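Local structure of putative decarboxylase involved in desferrioxamine biosynthesis (Erwinia amylovora, 5O5C) at residues Leu179-Ser184 with His348-Val352; Glu240-Met244 with Leu427-Glu431; Leu305-His311 with Phe404-Leu408; Ala414-Leu418 with Ile494-Ile498. The protein is a pyridoxal 5'-phosphate-dependent group II decarboxylase that probably converts lysine to cadaverine for desferrioxamine siderophore biosynthesis in the fire blight pathogen. One frame throughout, in Å; residues are numbered along the deposited sequence.

Interaction 1: Leu179-Ser184 with His348-Val352; sequences LLARDS and HLSHV
Asp183 and His351 meet over a ring face: Asp183 CB lies above the imidazole, 3.7 Å from the centroid of the His351 ring and 24° off its normal, a CH-pi contact. The backbone N of Ser184 lies over the same face, likewise offset toward the rim. The Asp183 carboxylate stands steeply to the imidazole, the planes 79° apart, and its OD1 is turned to the neighbouring Arg182. There the guanidinium grips side-on, with Arg182 NE 2.7 Å and Arg182 NH2 2.8 Å from Asp183 OD1, both bonds close to the guanidinium plane. Arg182 also donates to backbone carbonyls of Leu226 and, in the second subunit, of Ala224 and Ile225, which ties this turn of helix to the dimer interface.

The remaining contacts are van der Waals. Leu180 lies over the start of 348-352, its CD2 3.9 Å from His348 CB and its CG 3.7 Å from the backbone carbonyl oxygen His348 O, while Leu180 CD1 meets Val352 CG2 at 4.0 Å. Leu179, with CG anti to the backbone N (chi1 173°), sends CD2 to within 3.9 Å of that same valine methyl. No hydrogen bond crosses between the segments. The contact packs helix 170-189 against the 3-10 turn that follows strand 339-343, on the large sheet of the PLP-binding domain of a fold type I enzyme.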
loop_
_atom_site.group_PDB
_atom_site.type_symbol
_atom_site.label_atom_id
_atom_site.label_comp_id
_atom_site.label_asym_id
_atom_site.label_seq_id
_atom_site.Cartn_x
_atom_site.Cartn_y
_atom_site.Cartn_z
ATOM N N LEU B 179 12.275 11.896 -1.203
ATOM C CA LEU B 179 12.375 11.906 -2.629
ATOM C C LEU B 179 12.240 13.367 -3.144
ATOM O O LEU B 179 13.105 13.845 -3.891
ATOM C CB LEU B 179 11.349 10.982 -3.250
ATOM C CG LEU B 179 11.166 10.950 -4.780
ATOM C CD1 LEU B 179 12.407 10.686 -5.598
ATOM C CD2 LEU B 179 10.095 9.901 -5.060
ATOM N N LEU B 180 11.179 14.035 -2.695
ATOM C CA LEU B 180 10.939 15.419 -3.001
ATOM C C LEU B 180 12.071 16.300 -2.483
ATOM O O LEU B 180 12.532 17.140 -3.216
ATOM C CB LEU B 180 9.592 15.911 -2.488
ATOM C CG LEU B 180 8.423 15.701 -3.434
ATOM C CD1 LEU B 180 8.300 14.254 -3.843
ATOM C CD2 LEU B 180 7.096 16.156 -2.859
ATOM N N ALA B 181 12.543 16.089 -1.256
ATOM C CA ALA B 181 13.662 16.911 -0.724
ATOM C C ALA B 181 14.860 16.762 -1.589
ATOM O O ALA B 181 15.438 17.743 -1.958
ATOM C CB ALA B 181 14.026 16.540 0.705
ATOM N N ARG B 182 15.262 15.531 -1.857
ATOM C CA ARG B 182 16.320 15.205 -2.794
ATOM C C ARG B 182 16.110 15.874 -4.146
ATOM O O ARG B 182 16.988 16.646 -4.577
ATOM C CB ARG B 182 16.440 13.691 -3.010
ATOM C CG ARG B 182 17.625 13.256 -3.848
ATOM C CD ARG B 182 17.491 11.815 -4.299
ATOM N NE ARG B 182 16.473 11.716 -5.360
ATOM C CZ ARG B 182 16.131 10.615 -6.005
ATOM N NH1 ARG B 182 16.711 9.441 -5.754
ATOM N NH2 ARG B 182 15.199 10.686 -6.937
ATOM N N ASP B 183 14.997 15.563 -4.830
ATOM C CA ASP B 183 14.770 16.137 -6.166
ATOM C C ASP B 183 14.573 17.625 -6.224
ATOM O O ASP B 183 15.135 18.266 -7.097
ATOM C CB ASP B 183 13.656 15.450 -6.944
ATOM C CG ASP B 183 14.001 14.022 -7.320
ATOM O OD1 ASP B 183 14.994 13.477 -6.833
ATOM O OD2 ASP B 183 13.246 13.446 -8.088
ATOM N N SER B 184 13.836 18.213 -5.297
ATOM C CA SER B 184 13.719 19.703 -5.298
ATOM C C SER B 184 15.045 20.444 -5.091
ATOM O O SER B 184 15.256 21.551 -5.649
ATOM C CB SER B 184 12.779 20.172 -4.238
ATOM O OG SER B 184 13.405 19.973 -2.977
ATOM N N HIS B 348 6.023 20.492 -6.199
ATOM C CA HIS B 348 7.111 19.578 -5.914
ATOM C C HIS B 348 6.692 18.153 -6.239
ATOM O O HIS B 348 7.556 17.344 -6.588
ATOM C CB HIS B 348 7.626 19.648 -4.479
ATOM C CG HIS B 348 8.257 20.947 -4.115
ATOM N ND1 HIS B 348 7.895 21.633 -2.978
ATOM C CD2 HIS B 348 9.247 21.677 -4.703
ATOM C CE1 HIS B 348 8.608 22.734 -2.888
ATOM N NE2 HIS B 348 9.413 22.804 -3.938
ATOM N N LEU B 349 5.384 17.863 -6.147
ATOM C CA LEU B 349 4.824 16.578 -6.513
ATOM C C LEU B 349 5.098 16.272 -7.978
ATOM O O LEU B 349 5.153 15.094 -8.362
ATOM C CB LEU B 349 3.311 16.459 -6.158
ATOM C CG LEU B 349 3.004 16.370 -4.610
ATOM C CD1 LEU B 349 1.573 16.669 -4.269
ATOM C CD2 LEU B 349 3.358 15.034 -3.992
ATOM N N SER B 350 5.335 17.308 -8.798
ATOM C CA SER B 350 5.723 17.054 -10.192
ATOM C C SER B 350 6.907 16.059 -10.267
ATOM O O SER B 350 6.943 15.216 -11.180
ATOM C CB SER B 350 5.937 18.357 -11.004
ATOM O OG SER B 350 7.281 18.834 -11.008
ATOM N N HIS B 351 7.835 16.069 -9.305
ATOM C CA HIS B 351 8.939 15.073 -9.396
ATOM C C HIS B 351 8.451 13.595 -9.468
ATOM O O HIS B 351 9.147 12.750 -9.952
ATOM C CB HIS B 351 10.036 15.283 -8.325
ATOM C CG HIS B 351 10.707 16.619 -8.432
ATOM N ND1 HIS B 351 11.669 16.889 -9.380
ATOM C CD2 HIS B 351 10.497 17.783 -7.765
ATOM C CE1 HIS B 351 12.008 18.166 -9.302
ATOM N NE2 HIS B 351 11.311 18.728 -8.329
ATOM N N VAL B 352 7.247 13.293 -8.999
ATOM C CA VAL B 352 6.760 11.920 -9.022
ATOM C C VAL B 352 5.960 11.508 -10.289
ATOM O O VAL B 352 5.818 10.308 -10.544
ATOM C CB VAL B 352 5.993 11.653 -7.728
ATOM C CG1 VAL B 352 5.271 10.339 -7.786
ATOM C CG2 VAL B 352 6.960 11.658 -6.539
#

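Interaction 2: Glu240-Met244 with Leu427-Glu431; sequences ERYRM and LHVPE
Arg243 and Glu431 are joined by a two-pronged salt bridge in which each carboxylate oxygen receives one N-H through its syn lone pair. Arg243 NH2 reaches Glu431 OE1 at 2.7 Å, almost in the guanidinium plane, and Arg243 NE reaches Glu431 OE2 at 3.0 Å with an angle of 142°. Arg243 is extended from CG to NE, and a bend at chi2 of Glu431 brings the carboxylate to it; the two planes are 29° apart. Glu431 OE2 also accepts from the backbone N of Ile278. The guanidinium of Arg241 lies face-on to that of Arg243 and enters the network through charge alone: Arg241 NH2 is 3.5 Å from Glu431 OE1, the oxygen lying well out of the Arg241 guanidinium plane. The shared carboxylate presumably offsets the two positive charges. This network and a water bridging Glu240 O and Leu427 O link the loop after strand 233-236 of the large sheet to the loop joining antiparallel strands 424-426 and 434-439 of the small sheet. Farther out, Tyr242 OH lies 3.5 Å from Leu427 CD1, and the ring edge faces Leu427 O. Tyr242 CD2 also rests 4.1 Å from His428 CB, and Phe275 stacks on the tyrosine ring.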
loop_
_atom_site.group_PDB
_atom_site.type_symbol
_atom_site.label_atom_id
_atom_site.label_comp_id
_atom_site.label_asym_id
_atom_site.label_seq_id
_atom_site.Cartn_x
_atom_site.Cartn_y
_atom_site.Cartn_z
ATOM N N GLU B 240 16.834 16.005 27.240
ATOM C CA GLU B 240 16.414 15.304 28.454
ATOM C C GLU B 240 14.901 15.011 28.488
ATOM O O GLU B 240 14.480 14.171 29.259
ATOM C CB GLU B 240 16.810 16.104 29.706
ATOM C CG GLU B 240 18.304 16.275 29.981
ATOM C CD GLU B 240 19.043 17.274 29.093
ATOM O OE1 GLU B 240 18.400 18.147 28.470
ATOM O OE2 GLU B 240 20.304 17.194 29.030
ATOM N N ARG B 241 14.093 15.726 27.698
ATOM C CA ARG B 241 12.717 15.289 27.332
ATOM C C ARG B 241 12.568 14.527 25.989
ATOM O O ARG B 241 11.459 14.454 25.396
ATOM C CB ARG B 241 11.765 16.479 27.376
ATOM C CG ARG B 241 11.588 17.010 28.788
ATOM C CD ARG B 241 10.888 18.352 28.781
ATOM N NE ARG B 241 9.474 18.133 28.616
ATOM C CZ ARG B 241 8.552 19.063 28.391
ATOM N NH1 ARG B 241 8.860 20.353 28.241
ATOM N NH2 ARG B 241 7.279 18.672 28.286
ATOM N N TYR B 242 13.687 13.972 25.512
ATOM C CA TYR B 242 13.733 13.140 24.328
ATOM C C TYR B 242 13.254 13.797 23.009
ATOM O O TYR B 242 12.885 13.095 22.055
ATOM C CB TYR B 242 12.976 11.843 24.618
ATOM C CG TYR B 242 13.611 11.074 25.759
ATOM C CD1 TYR B 242 14.752 10.282 25.538
ATOM C CD2 TYR B 242 13.138 11.204 27.057
ATOM C CE1 TYR B 242 15.377 9.609 26.565
ATOM C CE2 TYR B 242 13.753 10.516 28.110
ATOM C CZ TYR B 242 14.877 9.725 27.859
ATOM O OH TYR B 242 15.440 9.014 28.883
ATOM N N ARG B 243 13.249 15.127 23.007
ATOM C CA ARG B 243 13.068 15.970 21.836
ATOM C C ARG B 243 14.396 16.290 21.232
ATOM O O ARG B 243 15.372 16.504 21.976
ATOM C CB ARG B 243 12.447 17.312 22.208
ATOM C CG ARG B 243 11.136 17.214 22.936
ATOM C CD ARG B 243 10.614 18.590 23.319
ATOM N NE ARG B 243 9.391 18.472 24.082
ATOM C CZ ARG B 243 8.853 19.415 24.857
ATOM N NH1 ARG B 243 9.424 20.612 25.011
ATOM N NH2 ARG B 243 7.737 19.147 25.511
ATOM N N MET B 244 14.440 16.342 19.899
ATOM C CA MET B 244 15.619 16.752 19.202
ATOM C C MET B 244 16.171 18.104 19.699
ATOM O O MET B 244 15.470 19.093 19.791
ATOM C CB MET B 244 15.363 16.834 17.698
ATOM C CG MET B 244 16.561 17.322 16.906
ATOM S SD MET B 244 16.134 17.644 15.207
ATOM C CE MET B 244 17.665 18.213 14.613
ATOM N N LEU B 427 11.148 7.214 32.499
ATOM C CA LEU B 427 12.133 8.115 31.879
ATOM C C LEU B 427 11.545 9.475 31.530
ATOM O O LEU B 427 12.268 10.435 31.320
ATOM C CB LEU B 427 12.707 7.495 30.597
ATOM C CG LEU B 427 13.602 6.264 30.708
ATOM C CD1 LEU B 427 14.059 5.831 29.342
ATOM C CD2 LEU B 427 14.828 6.560 31.561
ATOM N N HIS B 428 10.236 9.579 31.445
ATOM C CA HIS B 428 9.695 10.816 30.920
ATOM C C HIS B 428 8.278 10.948 31.312
ATOM O O HIS B 428 7.557 9.959 31.530
ATOM C CB HIS B 428 9.784 10.849 29.372
ATOM C CG HIS B 428 8.974 9.759 28.718
ATOM N ND1 HIS B 428 7.922 10.012 27.867
ATOM C CD2 HIS B 428 9.016 8.416 28.862
ATOM C CE1 HIS B 428 7.367 8.873 27.497
ATOM N NE2 HIS B 428 8.017 7.891 28.081
ATOM N N VAL B 429 7.846 12.193 31.297
ATOM C CA VAL B 429 6.445 12.459 31.429
ATOM C C VAL B 429 5.758 12.441 30.031
ATOM O O VAL B 429 6.288 12.993 29.081
ATOM C CB VAL B 429 6.263 13.771 32.183
ATOM C CG1 VAL B 429 6.739 14.957 31.347
ATOM C CG2 VAL B 429 4.801 13.907 32.619
ATOM N N PRO B 430 4.567 11.820 29.908
ATOM C CA PRO B 430 4.109 11.601 28.519
ATOM C C PRO B 430 3.726 12.816 27.728
ATOM O O PRO B 430 2.868 13.607 28.134
ATOM C CB PRO B 430 2.904 10.720 28.672
ATOM C CG PRO B 430 2.520 10.795 30.112
ATOM C CD PRO B 430 3.818 10.971 30.836
ATOM N N GLU B 431 4.356 12.928 26.583
ATOM C CA GLU B 431 4.059 13.991 25.689
ATOM C C GLU B 431 2.907 13.582 24.775
ATOM O O GLU B 431 2.300 14.431 24.118
ATOM C CB GLU B 431 5.298 14.321 24.919
ATOM C CG GLU B 431 5.132 15.474 24.010
ATOM C CD GLU B 431 6.127 16.514 24.328
ATOM O OE1 GLU B 431 5.990 17.056 25.442
ATOM O OE2 GLU B 431 7.026 16.757 23.505
HETATM O O HOH W 1 12.479 12.986 30.417
#

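Interaction 3: Leu305-His311 with Phe404-Leu408; sequences LLVSESH and FDDIL
An ST motif at Ser308 lies in the loop after strand 294-299 of the large sheet, where the loop meets helix 397-420, which runs toward the small C-terminal sheet of this fold type I PLP enzyme. Ser308 OG accepts from the backbone N of His311 at 3.2 Å and is modelled as donating to Asp405 OD1, at a separation too short to be trusted. With the hydroxyl anti to the backbone N (chi1 -179°), the serine reaches across to the helix while still closing its own turn.

Carbon atoms of two more loop residues approach the carboxylate. His311 brings the edge of its imidazole to the same oxygen, CD2 lying 3.1 Å from Asp405 OD1, with ring and carboxylate planes 69° apart. The other oxygen, Asp405 OD2, is 3.5 Å from Glu309 CG; the Glu309 carboxylate is also nearby, a like charge that could raise the proton affinity of the pair. A water links His311 NE2 to Asp405 O, adding a second polar tie between loop and helix.

The inner side is apolar. Phe404, about 7 Å by side chain from Lys330, the predicted cofactor-attachment lysine, turns its ring edge to Leu305, whose CD2 is 4.1 Å from Phe404 CE2. One helical turn on, Leu408 touches both Leu305 and His311: Leu408 CD1 lies 3.8 Å from Leu305 CD2 and 3.4 Å from His311 CD2.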
loop_
_atom_site.group_PDB
_atom_site.type_symbol
_atom_site.label_atom_id
_atom_site.label_comp_id
_atom_site.label_asym_id
_atom_site.label_seq_id
_atom_site.Cartn_x
_atom_site.Cartn_y
_atom_site.Cartn_z
ATOM N N LEU B 305 -3.279 14.979 17.248
ATOM C CA LEU B 305 -3.475 16.273 17.894
ATOM C C LEU B 305 -4.158 17.300 16.987
ATOM O O LEU B 305 -4.646 18.329 17.489
ATOM C CB LEU B 305 -2.147 16.802 18.416
ATOM C CG LEU B 305 -1.425 15.994 19.475
ATOM C CD1 LEU B 305 -0.049 16.582 19.737
ATOM C CD2 LEU B 305 -2.257 15.936 20.744
ATOM N N LEU B 306 -4.230 17.013 15.671
ATOM C CA LEU B 306 -4.931 17.867 14.721
ATOM C C LEU B 306 -6.411 17.936 14.971
ATOM O O LEU B 306 -7.080 18.863 14.473
ATOM C CB LEU B 306 -4.704 17.408 13.268
ATOM C CG LEU B 306 -3.294 17.445 12.727
ATOM C CD1 LEU B 306 -3.308 16.869 11.324
ATOM C CD2 LEU B 306 -2.717 18.853 12.734
ATOM N N VAL B 307 -6.935 16.964 15.719
ATOM C CA VAL B 307 -8.357 16.943 16.132
ATOM C C VAL B 307 -8.634 17.219 17.620
ATOM O O VAL B 307 -9.782 17.121 18.035
ATOM C CB VAL B 307 -9.073 15.634 15.725
ATOM C CG1 VAL B 307 -9.268 15.586 14.224
ATOM C CG2 VAL B 307 -8.364 14.388 16.204
ATOM N N SER B 308 -7.629 17.619 18.396
ATOM C CA SER B 308 -7.818 17.872 19.831
ATOM C C SER B 308 -8.149 19.346 20.071
ATOM O O SER B 308 -7.400 20.243 19.641
ATOM C CB SER B 308 -6.576 17.462 20.619
ATOM O OG SER B 308 -6.730 17.676 22.014
ATOM N N GLU B 309 -9.311 19.569 20.689
ATOM C CA GLU B 309 -9.786 20.889 21.138
ATOM C C GLU B 309 -8.714 21.729 21.823
ATOM O O GLU B 309 -8.587 22.912 21.517
ATOM C CB GLU B 309 -10.989 20.731 22.109
ATOM C CG GLU B 309 -10.715 19.889 23.386
ATOM C CD GLU B 309 -11.777 20.049 24.473
ATOM O OE1 GLU B 309 -12.988 19.990 24.162
ATOM O OE2 GLU B 309 -11.402 20.221 25.657
ATOM N N SER B 310 -7.939 21.112 22.724
ATOM C CA SER B 310 -7.003 21.832 23.594
ATOM C C SER B 310 -5.527 21.593 23.278
ATOM O O SER B 310 -4.714 22.481 23.495
ATOM C CB SER B 310 -7.265 21.493 25.059
ATOM O OG SER B 310 -7.193 20.101 25.304
ATOM N N HIS B 311 -5.197 20.391 22.791
ATOM C CA HIS B 311 -3.839 19.978 22.605
ATOM C C HIS B 311 -3.261 20.373 21.256
ATOM O O HIS B 311 -2.034 20.379 21.096
ATOM C CB HIS B 311 -3.691 18.468 22.851
ATOM C CG HIS B 311 -4.027 18.049 24.243
ATOM N ND1 HIS B 311 -3.266 18.412 25.336
ATOM C CD2 HIS B 311 -5.034 17.285 24.726
ATOM C CE1 HIS B 311 -3.803 17.896 26.430
ATOM N NE2 HIS B 311 -4.880 17.215 26.087
ATOM N N PHE B 404 -9.051 10.986 21.542
ATOM C CA PHE B 404 -7.600 11.158 21.606
ATOM C C PHE B 404 -7.215 11.855 22.929
ATOM O O PHE B 404 -6.291 11.409 23.630
ATOM C CB PHE B 404 -7.055 11.945 20.431
ATOM C CG PHE B 404 -5.660 11.591 20.100
ATOM C CD1 PHE B 404 -5.391 10.395 19.443
ATOM C CD2 PHE B 404 -4.609 12.416 20.432
ATOM C CE1 PHE B 404 -4.113 10.018 19.149
ATOM C CE2 PHE B 404 -3.303 12.045 20.137
ATOM C CZ PHE B 404 -3.060 10.852 19.480
ATOM N N ASP B 405 -7.963 12.903 23.270
ATOM C CA ASP B 405 -7.863 13.514 24.612
ATOM C C ASP B 405 -7.980 12.589 25.775
ATOM O O ASP B 405 -7.132 12.637 26.669
ATOM C CB ASP B 405 -8.886 14.609 24.786
ATOM C CG ASP B 405 -8.586 15.795 23.900
ATOM O OD1 ASP B 405 -7.440 15.886 23.412
ATOM O OD2 ASP B 405 -9.508 16.594 23.708
ATOM N N ASP B 406 -9.001 11.763 25.807
ATOM C CA ASP B 406 -9.071 10.714 26.835
ATOM C C ASP B 406 -7.853 9.809 26.931
ATOM O O ASP B 406 -7.376 9.537 28.047
ATOM C CB ASP B 406 -10.372 9.915 26.745
ATOM C CG ASP B 406 -11.549 10.743 27.112
ATOM O OD1 ASP B 406 -11.334 11.889 27.471
ATOM O OD2 ASP B 406 -12.688 10.313 27.033
ATOM N N ILE B 407 -7.307 9.404 25.787
ATOM C CA ILE B 407 -6.053 8.610 25.792
ATOM C C ILE B 407 -4.851 9.442 26.318
ATOM O O ILE B 407 -4.080 8.944 27.137
ATOM C CB ILE B 407 -5.799 7.793 24.485
ATOM C CG1 ILE B 407 -5.993 8.590 23.226
ATOM C CG2 ILE B 407 -6.771 6.593 24.370
ATOM C CD1 ILE B 407 -5.336 8.026 21.986
ATOM N N LEU B 408 -4.721 10.702 25.912
ATOM C CA LEU B 408 -3.723 11.593 26.558
ATOM C C LEU B 408 -3.869 11.698 28.105
ATOM O O LEU B 408 -2.906 11.605 28.826
ATOM C CB LEU B 408 -3.750 12.982 25.937
ATOM C CG LEU B 408 -3.433 12.934 24.426
ATOM C CD1 LEU B 408 -3.712 14.247 23.772
ATOM C CD2 LEU B 408 -1.997 12.548 24.182
HETATM O O HOH W 2 -6.254 15.049 27.665
#

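Interaction 4: Ala414-Leu418 with Ile494-Ile498; sequences AHQLL and IEDVI
Helix segments 414-418 and 494-498 run in roughly the same direction, their axes 10.5 Å apart at closest approach and crossing at -36°, with Ala414 beside Ile494 at one end and Leu418 beside Ile498 at the other. The contact between them is wholly van der Waals; no hydrogen bond or salt bridge crosses it.

Two isoleucines one turn apart supply one side. Ile494 leads with its gamma methyl: CG2, anti to the backbone N, points across the gap and touches Ala414 CB at 3.6 Å and Leu417 CD1 at 3.8 Å. Having only a methyl, Ala414 lets the facing branch come close to its own helix. Leu417 crosses Ile494 at about a right angle, and the same CD1 goes on to the aliphatic part of Glu495, 4.1 Å from Glu495 CG, near the solvent-facing border of the contact.

Ile498 instead uses the tip of its longer branch. An extended chain (chi2 173°) carries CD1 between two leucines, 3.8 Å from Leu417 CB and 3.5 Å from Leu418 CD2. Leu418 is the inner of the pair and packs beyond this contact on Ile424 and Val426 of strand 424-426 and on Phe437 of strand 434-439. Ile494 likewise rests on Phe482 of strand 477-483. The two helices thus pack side by side on the four-stranded antiparallel sheet, an alpha/beta layering characteristic of the small C-terminal domain of fold type I PLP enzymes.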
loop_
_atom_site.group_PDB
_atom_site.type_symbol
_atom_site.label_atom_id
_atom_site.label_comp_id
_atom_site.label_asym_id
_atom_site.label_seq_id
_atom_site.Cartn_x
_atom_site.Cartn_y
_atom_site.Cartn_z
ATOM N N ALA B 414 -1.229 6.841 33.922
ATOM C CA ALA B 414 -0.288 5.707 33.943
ATOM C C ALA B 414 1.110 6.170 34.363
ATOM O O ALA B 414 1.772 5.497 35.161
ATOM C CB ALA B 414 -0.276 4.957 32.630
ATOM N N HIS B 415 1.535 7.332 33.877
ATOM C CA HIS B 415 2.800 7.907 34.305
ATOM C C HIS B 415 2.822 8.111 35.819
ATOM O O HIS B 415 3.820 7.786 36.470
ATOM C CB HIS B 415 3.069 9.246 33.639
ATOM C CG HIS B 415 4.321 9.897 34.130
ATOM N ND1 HIS B 415 4.318 11.065 34.867
ATOM C CD2 HIS B 415 5.610 9.508 34.038
ATOM C CE1 HIS B 415 5.559 11.379 35.193
ATOM N NE2 HIS B 415 6.363 10.445 34.707
ATOM N N GLN B 416 1.715 8.640 36.364
ATOM C CA GLN B 416 1.568 8.752 37.795
ATOM C C GLN B 416 1.713 7.401 38.470
ATOM O O GLN B 416 2.535 7.280 39.370
ATOM C CB GLN B 416 0.266 9.453 38.200
ATOM C CG GLN B 416 0.278 10.929 37.876
ATOM C CD GLN B 416 -0.998 11.648 38.299
ATOM O OE1 GLN B 416 -2.108 11.115 38.187
ATOM N NE2 GLN B 416 -0.839 12.878 38.792
ATOM N N LEU B 417 0.998 6.384 38.010
ATOM C CA LEU B 417 1.039 5.046 38.654
ATOM C C LEU B 417 2.372 4.323 38.553
ATOM O O LEU B 417 2.715 3.545 39.451
ATOM C CB LEU B 417 0.026 4.108 38.036
ATOM C CG LEU B 417 -1.442 4.413 38.086
ATOM C CD1 LEU B 417 -2.160 3.485 37.115
ATOM C CD2 LEU B 417 -1.947 4.279 39.509
ATOM N N LEU B 418 3.065 4.514 37.427
ATOM C CA LEU B 418 4.380 3.947 37.192
ATOM C C LEU B 418 5.430 4.592 38.106
ATOM O O LEU B 418 6.242 3.868 38.713
ATOM C CB LEU B 418 4.811 4.092 35.716
ATOM C CG LEU B 418 4.004 3.261 34.690
ATOM C CD1 LEU B 418 4.411 3.637 33.299
ATOM C CD2 LEU B 418 4.150 1.775 34.850
ATOM N N ILE B 494 -4.590 -0.445 33.717
ATOM C CA ILE B 494 -3.172 -0.120 33.768
ATOM C C ILE B 494 -2.617 -0.705 35.050
ATOM O O ILE B 494 -1.572 -1.349 35.021
ATOM C CB ILE B 494 -2.920 1.386 33.794
ATOM C CG1 ILE B 494 -3.620 2.076 32.668
ATOM C CG2 ILE B 494 -1.414 1.720 33.808
ATOM C CD1 ILE B 494 -4.120 3.415 33.097
ATOM N N GLU B 495 -3.333 -0.528 36.159
ATOM C CA GLU B 495 -2.900 -1.120 37.445
ATOM C C GLU B 495 -2.657 -2.612 37.296
ATOM O O GLU B 495 -1.659 -3.112 37.749
ATOM C CB GLU B 495 -3.910 -0.924 38.579
ATOM C CG GLU B 495 -4.127 0.490 39.065
ATOM C CD GLU B 495 -5.275 0.552 40.072
ATOM O OE1 GLU B 495 -5.241 -0.225 41.049
ATOM O OE2 GLU B 495 -6.223 1.344 39.883
ATOM N N ASP B 496 -3.583 -3.311 36.651
ATOM C CA ASP B 496 -3.424 -4.748 36.422
ATOM C C ASP B 496 -2.097 -5.088 35.740
ATOM O O ASP B 496 -1.363 -6.014 36.193
ATOM C CB ASP B 496 -4.620 -5.289 35.597
ATOM C CG ASP B 496 -5.895 -5.435 36.421
ATOM O OD1 ASP B 496 -5.860 -5.262 37.651
ATOM O OD2 ASP B 496 -6.954 -5.756 35.858
ATOM N N VAL B 497 -1.772 -4.326 34.681
ATOM C CA VAL B 497 -0.663 -4.673 33.764
ATOM C C VAL B 497 0.651 -4.358 34.493
ATOM O O VAL B 497 1.583 -5.171 34.516
ATOM C CB VAL B 497 -0.772 -3.962 32.390
ATOM C CG1 VAL B 497 0.329 -4.408 31.433
ATOM C CG2 VAL B 497 -2.100 -4.255 31.711
ATOM N N ILE B 498 0.679 -3.226 35.157
ATOM C CA ILE B 498 1.776 -2.915 36.060
ATOM C C ILE B 498 2.044 -4.056 37.032
ATOM O O ILE B 498 3.195 -4.372 37.235
ATOM C CB ILE B 498 1.561 -1.625 36.842
ATOM C CG1 ILE B 498 1.529 -0.458 35.866
ATOM C CG2 ILE B 498 2.677 -1.454 37.869
ATOM C CD1 ILE B 498 1.147 0.863 36.495
#

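Overall arrangement
Along the chain, interaction 1 opens first and its segments alternate with those of interactions 2 and 3; the loop of interaction 2 encloses interaction 3, and its segments alternate with those of interaction 4, which closes last. Interaction 1 stands apart on the large seven-stranded sheet, its centre about 45 Å from that of interaction 4 across the chain's centre. The other three have centres about 18 to 21 Å apart. Interactions 3 and 4 share helix 397-420, whose His415 packs on 427-431 of interaction 2. Interaction 2 ties a large-sheet loop to a small-sheet loop, interaction 3 another large-sheet loop to helix 397-420. Interactions 1 and 3 both reach the second subunit, interaction 1 with more residues.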